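Local coordinates for ethylbenzene dehydrogenase alpha-subunit (PDB 2IVF), which belongs to the molybdopterin oxidoreductase family and binds a molybdenum atom, two pterin guanine dinucleotide cofactors and an iron/sulfur cluster, at residues Phe574-Leu578 with Pro940-Leu945; Lys584-Thr588 with His944-Gly948; Glu657-Met661 with Asn736-Leu740. One frame throughout, in Å; residues are numbered along the deposited sequence.

Interaction 1. Residues Phe574-Leu578 with Pro940-Leu945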
loop_
_atom_site.group_PDB
_atom_site.type_symbol
_atom_site.label_atom_id
_atom_site.label_comp_id
_atom_site.label_asym_id
_atom_site.label_seq_id
_atom_site.Cartn_x
_atom_site.Cartn_y
_atom_site.Cartn_z
ATOM N N PHE A 574 25.313 6.723 -25.167
ATOM C CA PHE A 574 25.560 7.154 -23.808
ATOM C C PHE A 574 27.047 7.281 -23.520
ATOM O O PHE A 574 27.486 8.312 -23.061
ATOM C CB PHE A 574 24.974 6.161 -22.818
ATOM C CG PHE A 574 25.268 6.509 -21.393
ATOM C CD1 PHE A 574 24.472 7.420 -20.712
ATOM C CD2 PHE A 574 26.361 5.951 -20.741
ATOM C CE1 PHE A 574 24.767 7.769 -19.425
ATOM C CE2 PHE A 574 26.652 6.287 -19.412
ATOM C CZ PHE A 574 25.855 7.208 -18.769
ATOM N N GLY A 575 27.818 6.237 -23.790
ATOM C CA GLY A 575 29.252 6.257 -23.472
ATOM C C GLY A 575 30.090 7.220 -24.283
ATOM O O GLY A 575 31.118 7.740 -23.809
ATOM N N ALA A 576 29.663 7.433 -25.522
ATOM C CA ALA A 576 30.242 8.438 -26.395
ATOM C C ALA A 576 29.978 9.851 -25.870
ATOM O O ALA A 576 30.877 10.690 -25.848
ATOM C CB ALA A 576 29.706 8.277 -27.800
ATOM N N TYR A 577 28.747 10.115 -25.453
ATOM C CA TYR A 577 28.434 11.345 -24.754
ATOM C C TYR A 577 29.237 11.477 -23.448
ATOM O O TYR A 577 29.758 12.548 -23.150
ATOM C CB TYR A 577 26.941 11.422 -24.452
ATOM C CG TYR A 577 26.076 11.914 -25.608
ATOM C CD1 TYR A 577 26.012 13.269 -25.927
ATOM C CD2 TYR A 577 25.291 11.033 -26.340
ATOM C CE1 TYR A 577 25.173 13.739 -26.968
ATOM C CE2 TYR A 577 24.460 11.481 -27.387
ATOM C CZ TYR A 577 24.399 12.834 -27.707
ATOM O OH TYR A 577 23.584 13.270 -28.764
ATOM N N LEU A 578 29.359 10.386 -22.689
ATOM C CA LEU A 578 30.195 10.391 -21.471
ATOM C C LEU A 578 31.638 10.802 -21.745
ATOM O O LEU A 578 32.195 11.659 -21.052
ATOM C CB LEU A 578 30.173 9.008 -20.811
ATOM C CG LEU A 578 30.992 8.795 -19.535
ATOM C CD1 LEU A 578 30.600 9.731 -18.431
ATOM C CD2 LEU A 578 30.810 7.363 -19.102
ATOM N N PRO A 940 20.206 5.235 -19.296
ATOM C CA PRO A 940 20.200 6.603 -18.833
ATOM C C PRO A 940 20.144 7.566 -19.992
ATOM O O PRO A 940 20.753 7.311 -21.029
ATOM C CB PRO A 940 21.541 6.739 -18.099
ATOM C CG PRO A 940 22.113 5.397 -18.018
ATOM C CD PRO A 940 21.542 4.642 -19.172
ATOM N N LYS A 941 19.461 8.686 -19.800
ATOM C CA LYS A 941 19.319 9.682 -20.860
ATOM C C LYS A 941 20.645 10.393 -21.061
ATOM O O LYS A 941 21.109 11.089 -20.171
ATOM C CB LYS A 941 18.165 10.680 -20.573
ATOM C CG LYS A 941 17.992 11.676 -21.734
ATOM C CD LYS A 941 16.583 12.201 -21.828
ATOM C CE LYS A 941 16.472 13.335 -22.836
ATOM N NZ LYS A 941 15.035 13.707 -23.078
ATOM N N PRO A 942 21.297 10.174 -22.212
ATOM C CA PRO A 942 22.638 10.715 -22.393
ATOM C C PRO A 942 22.758 12.241 -22.277
ATOM O O PRO A 942 23.825 12.729 -21.910
ATOM C CB PRO A 942 23.003 10.281 -23.813
ATOM C CG PRO A 942 22.226 9.133 -24.059
ATOM C CD PRO A 942 20.889 9.399 -23.386
ATOM N N LEU A 943 21.669 12.978 -22.583
ATOM C CA LEU A 943 21.704 14.442 -22.541
ATOM C C LEU A 943 21.916 14.899 -21.099
ATOM O O LEU A 943 22.397 15.998 -20.858
ATOM C CB LEU A 943 20.408 15.051 -23.082
ATOM C CG LEU A 943 20.159 14.872 -24.581
ATOM C CD1 LEU A 943 18.878 15.649 -24.944
ATOM C CD2 LEU A 943 21.357 15.332 -25.350
ATOM N N HIS A 944 21.622 14.030 -20.148
ATOM C CA HIS A 944 21.874 14.350 -18.750
ATOM C C HIS A 944 23.305 14.200 -18.269
ATOM O O HIS A 944 23.565 14.404 -17.101
ATOM C CB HIS A 944 20.889 13.635 -17.856
ATOM C CG HIS A 944 19.474 13.968 -18.171
ATOM N ND1 HIS A 944 18.417 13.461 -17.439
ATOM C CD2 HIS A 944 18.934 14.820 -19.076
ATOM C CE1 HIS A 944 17.280 13.901 -17.955
ATOM N NE2 HIS A 944 17.565 14.761 -18.923
ATOM N N LEU A 945 24.234 13.952 -19.205
ATOM C CA LEU A 945 25.658 14.055 -18.971
ATOM C C LEU A 945 26.113 15.476 -19.274
ATOM O O LEU A 945 27.245 15.822 -19.019
ATOM C CB LEU A 945 26.398 13.057 -19.860
ATOM C CG LEU A 945 26.201 11.581 -19.451
ATOM C CD1 LEU A 945 26.497 10.643 -20.614
ATOM C CD2 LEU A 945 27.064 11.249 -18.214
#
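Phe574 and Leu945 illustrate how a helix start and a distant loop can be joined without a hydrogen bond between them, by apolar and CH-pi contacts. The first group is CH-pi. Leu945 CD1 lies over one face of the Phe574 ring, 3.9 Å from its centroid, and the two side chains meet at about a right angle. Pro940 CG makes a second, off-centre approach at 4.3 Å from the same centroid. The Phe574 ring arrives there because CG stands anti to the backbone N (chi1 177°), which swings it out toward the loop.

Other apolar contacts come next. Pro942 CB approaches the aromatic ring of Tyr577 obliquely, 3.5 Å from CD2, while its CG faces Phe574 CA. Leu945 CD2 meets Leu578 CD1 at 3.9 Å.

Leu945 CD1 also covers backbone, lying 3.5 Å from both Phe574 O and Leu578 N, which are joined to each other by the helix's first-turn hydrogen bond. That bond is thereby packed beneath a methyl group.

The whole patch is buried, and joins helix 574-583 to the loop between strands 915-917 and 969-975. Helix 546-553 adds Met548 against both Leu578 and Leu945, and helix 819-824 packs on Leu943 and sets Trp820 edge-to-face to Tyr577.

Interaction 2. Residues Lys584-Thr588 with His944-Gly948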
loop_
_atom_site.group_PDB
_atom_site.type_symbol
_atom_site.label_atom_id
_atom_site.label_comp_id
_atom_site.label_asym_id
_atom_site.label_seq_id
_atom_site.Cartn_x
_atom_site.Cartn_y
_atom_site.Cartn_z
ATOM N N LYS A 584 35.519 17.379 -21.603
ATOM C CA LYS A 584 35.227 18.796 -21.339
ATOM C C LYS A 584 35.289 19.173 -19.852
ATOM O O LYS A 584 35.127 20.329 -19.494
ATOM C CB LYS A 584 33.876 19.188 -21.975
ATOM C CG LYS A 584 33.934 19.150 -23.504
ATOM C CD LYS A 584 32.595 19.439 -24.183
ATOM C CE LYS A 584 32.812 19.488 -25.691
ATOM N NZ LYS A 584 31.537 19.597 -26.455
ATOM N N GLY A 585 35.561 18.206 -18.989
ATOM C CA GLY A 585 35.739 18.488 -17.579
ATOM C C GLY A 585 34.407 18.559 -16.877
ATOM O O GLY A 585 34.315 19.050 -15.733
ATOM N N TRP A 586 33.367 18.049 -17.533
ATOM C CA TRP A 586 32.030 18.105 -16.945
ATOM C C TRP A 586 31.818 17.051 -15.869
ATOM O O TRP A 586 30.943 17.220 -15.010
ATOM C CB TRP A 586 30.967 17.990 -18.033
ATOM C CG TRP A 586 30.933 19.149 -18.917
ATOM C CD1 TRP A 586 31.544 20.373 -18.718
ATOM C CD2 TRP A 586 30.289 19.227 -20.187
ATOM N NE1 TRP A 586 31.310 21.192 -19.791
ATOM C CE2 TRP A 586 30.538 20.516 -20.703
ATOM C CE3 TRP A 586 29.531 18.326 -20.950
ATOM C CZ2 TRP A 586 30.046 20.926 -21.937
ATOM C CZ3 TRP A 586 29.044 18.733 -22.161
ATOM C CH2 TRP A 586 29.298 20.017 -22.650
ATOM N N TRP A 587 32.578 15.957 -15.933
ATOM C CA TRP A 587 32.600 14.988 -14.849
ATOM C C TRP A 587 34.039 14.760 -14.494
ATOM O O TRP A 587 34.852 14.605 -15.385
ATOM C CB TRP A 587 31.920 13.676 -15.249
ATOM C CG TRP A 587 30.518 13.936 -15.745
ATOM C CD1 TRP A 587 30.144 14.096 -17.045
ATOM C CD2 TRP A 587 29.335 14.161 -14.958
ATOM N NE1 TRP A 587 28.807 14.374 -17.123
ATOM C CE2 TRP A 587 28.277 14.393 -15.858
ATOM C CE3 TRP A 587 29.055 14.130 -13.582
ATOM C CZ2 TRP A 587 26.975 14.643 -15.431
ATOM C CZ3 TRP A 587 27.764 14.359 -13.163
ATOM C CH2 TRP A 587 26.732 14.601 -14.085
ATOM N N THR A 588 34.320 14.730 -13.186
ATOM C CA THR A 588 35.674 14.637 -12.620
ATOM C C THR A 588 35.853 13.314 -11.883
ATOM O O THR A 588 34.921 12.506 -11.826
ATOM C CB THR A 588 35.892 15.770 -11.641
ATOM O OG1 THR A 588 35.036 15.594 -10.505
ATOM C CG2 THR A 588 35.604 17.132 -12.319
ATOM N N HIS A 944 21.622 14.030 -20.148
ATOM C CA HIS A 944 21.874 14.350 -18.750
ATOM C C HIS A 944 23.305 14.200 -18.269
ATOM O O HIS A 944 23.565 14.404 -17.101
ATOM C CB HIS A 944 20.889 13.635 -17.856
ATOM C CG HIS A 944 19.474 13.968 -18.171
ATOM N ND1 HIS A 944 18.417 13.461 -17.439
ATOM C CD2 HIS A 944 18.934 14.820 -19.076
ATOM C CE1 HIS A 944 17.280 13.901 -17.955
ATOM N NE2 HIS A 944 17.565 14.761 -18.923
ATOM N N LEU A 945 24.234 13.952 -19.205
ATOM C CA LEU A 945 25.658 14.055 -18.971
ATOM C C LEU A 945 26.113 15.476 -19.274
ATOM O O LEU A 945 27.245 15.822 -19.019
ATOM C CB LEU A 945 26.398 13.057 -19.860
ATOM C CG LEU A 945 26.201 11.581 -19.451
ATOM C CD1 LEU A 945 26.497 10.643 -20.614
ATOM C CD2 LEU A 945 27.064 11.249 -18.214
ATOM N N ALA A 946 25.221 16.317 -19.794
ATOM C CA ALA A 946 25.630 17.635 -20.258
ATOM C C ALA A 946 26.105 18.509 -19.119
ATOM O O ALA A 946 25.554 18.471 -18.050
ATOM C CB ALA A 946 24.494 18.333 -21.010
ATOM N N GLY A 947 27.118 19.323 -19.390
ATOM C CA GLY A 947 27.512 20.389 -18.495
ATOM C C GLY A 947 27.634 21.675 -19.296
ATOM O O GLY A 947 27.041 21.812 -20.367
ATOM N N GLY A 948 28.396 22.624 -18.772
ATOM C CA GLY A 948 28.638 23.893 -19.463
ATOM C C GLY A 948 27.367 24.698 -19.614
ATOM O O GLY A 948 27.171 25.374 -20.620
#
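Trp586 and Trp587 follow directly on a Schellman motif, the helix ending in which a residue of positive phi, here Gly585, closes the last turn of helix 574-583, and both indoles meet the segment His944-Gly948. The two use quite different surfaces: Trp586 offers a face, Trp587 its N-H.

Over the face of Trp586 runs bare backbone. The CB of Trp586 is directed toward the loop, and CG, set beside the backbone N (chi1 -68°), lays the indole against Gly947. Gly947 CA stands 3.6 Å from the centroid of the five-membered ring, a CH-pi contact only 18° off the normal. Gly947 N lies nearer the six-membered ring, 3.0 Å from CE3 of Trp586, so the packing is tight. Farther along, Gly948 N comes to 3.4 Å from Trp586 NE1, but both are donors and they make no bond. Close approach is possible because neither glycine carries a side chain to hold the main chain off the indole. The opposite face of Trp586 is covered by Lys584 CB, 3.8 Å above the plane, which leaves the ring clamped between its own helix end and the loop.

Trp587 NE1 donates to Leu945 O at 2.9 Å, with an N-H...O angle of 146°. The oxygen sits somewhat out of the indole plane, and the bond holds the rotation of the ring. Leu945 CD2 lies 3.7 Å from Trp587 NE1, bringing hydrocarbon beside the bond, and His944 O faces the edge of the benzene portion near CZ2.

Around this partly buried contact, helix 574-583 touches both indoles through Ala581. Helix 819-824 brings Trp820 edge-to-face against Trp586, while Met548 of helix 546-553 packs on Trp587 and Leu945.

Interaction 3. Residues Glu657-Met661 with Asn736-Leu740. With MD1 (phosphoric acid 4-(2-amino-4-oxo-3,4,5,6,-tetrahydro-pteridin-6-yl)-2-hydroxy-3,4-dimercapto-but-3-en-yl ester guanylate ester), chain N.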
loop_
_atom_site.group_PDB
_atom_site.type_symbol
_atom_site.label_atom_id
_atom_site.label_comp_id
_atom_site.label_asym_id
_atom_site.label_seq_id
_atom_site.Cartn_x
_atom_site.Cartn_y
_atom_site.Cartn_z
ATOM N N GLU A 657 10.789 -0.447 17.720
ATOM C CA GLU A 657 11.791 -1.202 18.511
ATOM C C GLU A 657 13.073 -0.409 18.718
ATOM O O GLU A 657 14.068 -0.924 19.259
ATOM C CB GLU A 657 12.151 -2.496 17.817
ATOM C CG GLU A 657 11.002 -3.493 17.686
ATOM C CD GLU A 657 11.404 -4.767 16.969
ATOM O OE1 GLU A 657 12.393 -4.730 16.221
ATOM O OE2 GLU A 657 10.720 -5.807 17.149
ATOM N N LYS A 658 13.040 0.846 18.267
ATOM C CA LYS A 658 14.156 1.777 18.366
ATOM C C LYS A 658 13.639 3.193 18.248
ATOM O O LYS A 658 12.683 3.482 17.520
ATOM C CB LYS A 658 15.174 1.513 17.274
ATOM C CG LYS A 658 14.656 1.746 15.872
ATOM C CD LYS A 658 15.613 1.077 14.827
ATOM C CE LYS A 658 14.963 1.242 13.471
ATOM N NZ LYS A 658 15.648 0.453 12.402
ATOM N N HIS A 659 14.252 4.106 18.989
ATOM C CA HIS A 659 13.805 5.517 18.916
ATOM C C HIS A 659 14.142 6.057 17.530
ATOM O O HIS A 659 15.227 5.767 16.973
ATOM C CB HIS A 659 14.501 6.364 19.934
ATOM C CG HIS A 659 14.338 5.887 21.334
ATOM N ND1 HIS A 659 15.162 4.933 21.891
ATOM C CD2 HIS A 659 13.461 6.245 22.300
ATOM C CE1 HIS A 659 14.788 4.709 23.138
ATOM N NE2 HIS A 659 13.770 5.505 23.420
ATOM N N GLU A 660 13.199 6.809 16.964
ATOM C CA GLU A 660 13.394 7.434 15.660
ATOM C C GLU A 660 12.469 8.607 15.478
ATOM O O GLU A 660 11.647 8.926 16.333
ATOM C CB GLU A 660 13.139 6.393 14.544
ATOM C CG GLU A 660 14.383 5.771 13.941
ATOM C CD GLU A 660 15.172 6.761 13.098
ATOM O OE1 GLU A 660 14.693 7.903 12.932
ATOM O OE2 GLU A 660 16.260 6.403 12.609
ATOM N N MET A 661 12.630 9.273 14.338
ATOM C CA MET A 661 11.734 10.331 13.960
ATOM C C MET A 661 11.464 10.143 12.490
ATOM O O MET A 661 12.387 9.783 11.760
ATOM C CB MET A 661 12.450 11.634 14.134
ATOM C CG MET A 661 11.634 12.832 13.986
ATOM S SD MET A 661 12.633 14.203 14.645
ATOM C CE MET A 661 13.987 14.153 13.525
ATOM N N ASN A 736 20.333 5.045 19.158
ATOM C CA ASN A 736 19.306 5.847 18.527
ATOM C C ASN A 736 18.781 6.958 19.405
ATOM O O ASN A 736 18.583 8.050 18.915
ATOM C CB ASN A 736 18.129 5.001 18.038
ATOM C CG ASN A 736 18.413 4.336 16.668
ATOM O OD1 ASN A 736 19.565 4.028 16.353
ATOM N ND2 ASN A 736 17.374 4.192 15.844
ATOM N N GLU A 737 18.552 6.694 20.677
ATOM C CA GLU A 737 18.004 7.753 21.542
ATOM C C GLU A 737 19.000 8.925 21.585
ATOM O O GLU A 737 18.595 10.093 21.528
ATOM C CB GLU A 737 17.641 7.279 22.960
ATOM C CG GLU A 737 16.867 8.409 23.687
ATOM C CD GLU A 737 16.081 7.998 24.926
ATOM O OE1 GLU A 737 16.653 7.294 25.773
ATOM O OE2 GLU A 737 14.886 8.439 25.017
ATOM N N ASP A 738 20.294 8.613 21.670
ATOM C CA ASP A 738 21.340 9.629 21.663
ATOM C C ASP A 738 21.227 10.478 20.404
ATOM O O ASP A 738 21.224 11.708 20.479
ATOM C CB ASP A 738 22.710 8.990 21.655
ATOM C CG ASP A 738 23.068 8.313 22.955
ATOM O OD1 ASP A 738 22.495 8.643 24.022
ATOM O OD2 ASP A 738 23.971 7.453 22.882
ATOM N N CYS A 739 21.134 9.790 19.262
ATOM C CA CYS A 739 21.079 10.417 17.948
ATOM C C CYS A 739 19.775 11.216 17.724
ATOM O O CYS A 739 19.815 12.263 17.092
ATOM C CB CYS A 739 21.219 9.370 16.865
ATOM S SG CYS A 739 22.886 8.681 16.828
ATOM N N LEU A 740 18.665 10.722 18.273
ATOM C CA LEU A 740 17.385 11.388 18.196
ATOM C C LEU A 740 17.438 12.703 18.921
ATOM O O LEU A 740 16.957 13.697 18.414
ATOM C CB LEU A 740 16.276 10.507 18.727
ATOM C CG LEU A 740 14.853 11.057 18.550
ATOM C CD1 LEU A 740 14.571 11.455 17.099
ATOM C CD2 LEU A 740 13.795 10.073 19.026
HETATM P PB MD1 N . 14.781 -0.115 -1.955
HETATM O O3B MD1 N . 13.568 -0.904 -1.316
HETATM O O1B MD1 N . 15.102 1.007 -1.036
HETATM O O2B MD1 N . 15.818 -1.010 -2.515
HETATM O O3A MD1 N . 14.085 0.524 -3.230
HETATM C C10 MD1 N . 13.444 1.818 -3.207
HETATM C C11 MD1 N . 12.779 1.921 -4.570
HETATM O O11 MD1 N . 11.575 1.093 -4.433
HETATM C C12 MD1 N . 12.354 3.340 -4.839
HETATM S S12 MD1 N . 12.244 4.502 -3.589
HETATM C C13 MD1 N . 11.967 3.741 -6.093
HETATM S S13 MD1 N . 11.433 5.309 -6.415
HETATM C C14 MD1 N . 12.014 2.841 -7.268
HETATM N N15 MD1 N . 10.801 2.558 -7.958
HETATM C C16 MD1 N . 10.756 1.635 -8.971
HETATM C C15 MD1 N . 9.567 1.512 -9.666
HETATM O O14 MD1 N . 8.566 2.226 -9.390
HETATM N N17 MD1 N . 9.553 0.528 -10.600
HETATM C C17 MD1 N . 10.684 -0.240 -10.882
HETATM N N16 MD1 N . 10.560 -1.153 -11.835
HETATM N N18 MD1 N . 11.837 -0.058 -10.217
HETATM C C20 MD1 N . 11.880 0.866 -9.282
HETATM N N8 MD1 N . 13.057 1.090 -8.642
HETATM C C7 MD1 N . 13.239 2.008 -7.550
HETATM P PA MD1 N . 13.428 -2.374 -0.674
HETATM O O1A MD1 N . 12.249 -2.281 0.240
HETATM O O2A MD1 N . 13.348 -3.348 -1.785
HETATM O "O5'" MD1 N . 14.749 -2.636 0.150
HETATM C "C5'" MD1 N . 14.900 -1.893 1.354
HETATM C "C4'" MD1 N . 15.248 -2.805 2.457
HETATM O "O4'" MD1 N . 15.200 -1.971 3.609
HETATM C "C1'" MD1 N . 14.837 -2.854 4.670
HETATM N N9 MD1 N . 14.328 -2.180 5.873
HETATM C C4 MD1 N . 15.039 -2.043 6.982
HETATM N N3 MD1 N . 16.309 -2.431 7.246
HETATM C C2 MD1 N . 16.851 -2.181 8.439
HETATM N N2 MD1 N . 18.130 -2.553 8.709
HETATM N N1 MD1 N . 16.054 -1.598 9.405
HETATM C C6 MD1 N . 14.761 -1.182 9.205
HETATM O O6 MD1 N . 14.163 -0.607 10.114
HETATM C C5 MD1 N . 14.221 -1.404 7.928
HETATM N N7 MD1 N . 13.041 -1.184 7.358
HETATM C C8 MD1 N . 13.124 -1.650 6.109
HETATM C "C2'" MD1 N . 13.741 -3.736 4.080
HETATM O "O2'" MD1 N . 13.597 -5.011 4.752
HETATM C "C3'" MD1 N . 14.142 -3.857 2.603
HETATM O "O3'" MD1 N . 14.670 -5.172 2.287
HETATM O O HOH W 1 17.815 3.963 21.490
HETATM O O HOH W 2 17.356 3.843 12.982
#
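His659 stacks on Glu737, and its side chain can be read outward atom by atom. CB touches Leu740 CD2 at 3.9 Å. The first torsion, with CG anti to the carbonyl carbon, sends the ring toward the helix, and chi2 (86°) presents its face to Glu737 CB, 3.6 Å from His659 ND1. ND1 itself is hydrogen-bonded to a water at 2.9 Å, and this water accepts the N-H of Glu737 in the first helical turn. At the tip His659 NE2 passes Glu737 OE2 at 3.5 Å without bonding, the ring and carboxylate planes only 21° apart; OE2 finds its hydrogen bond with Tyr759.

The frame is strand 659-661, outermost within this chain of a three-stranded antiparallel sheet; its axis and that of 736-740, which opens helix 736-749, run 33° apart, 7.2 Å at closest. Just before it, Lys658 belongs to the pocket of MD1: its extended chain passes the amide of Asn736 and NZ donates to MD1 O6 at 2.9 Å, with a salt bridge to Glu687 and hydrogen bonds to Ala653 O and Ala195 O.

Asn736 ND2 donates to His659 O at 2.9 Å, the oxygen lying in the amide plane, and also to a second water that reaches Glu660 OE2, itself bonded to Ile198 N. Glu660 OE1, with its anti lone pair, takes the N-H of Met661 and also bonds Ser197 OG. Beyond, Leu740 CD1 rests on Met661 CB at 3.6 Å.

Coming from the N terminus, the chain reaches the first contact at helix 574-583, where interaction 1 closes a very long loop back from Pro940-Leu945. Interaction 2 starts a few residues later and ends on the same late stretch, so the two loops are staggered and share His944 and Leu945; their centres lie 10 Å apart. Between their ends the chain forms interaction 3, a much shorter loop of 74 intervening residues nested inside both. Its centre lies about 41 Å and 40 Å from those of interactions 1 and 2. The first two tie helix 574-583 and the turn after it to the loop between strands 915-917 and 969-975; the third ties strand to helix beside MD1.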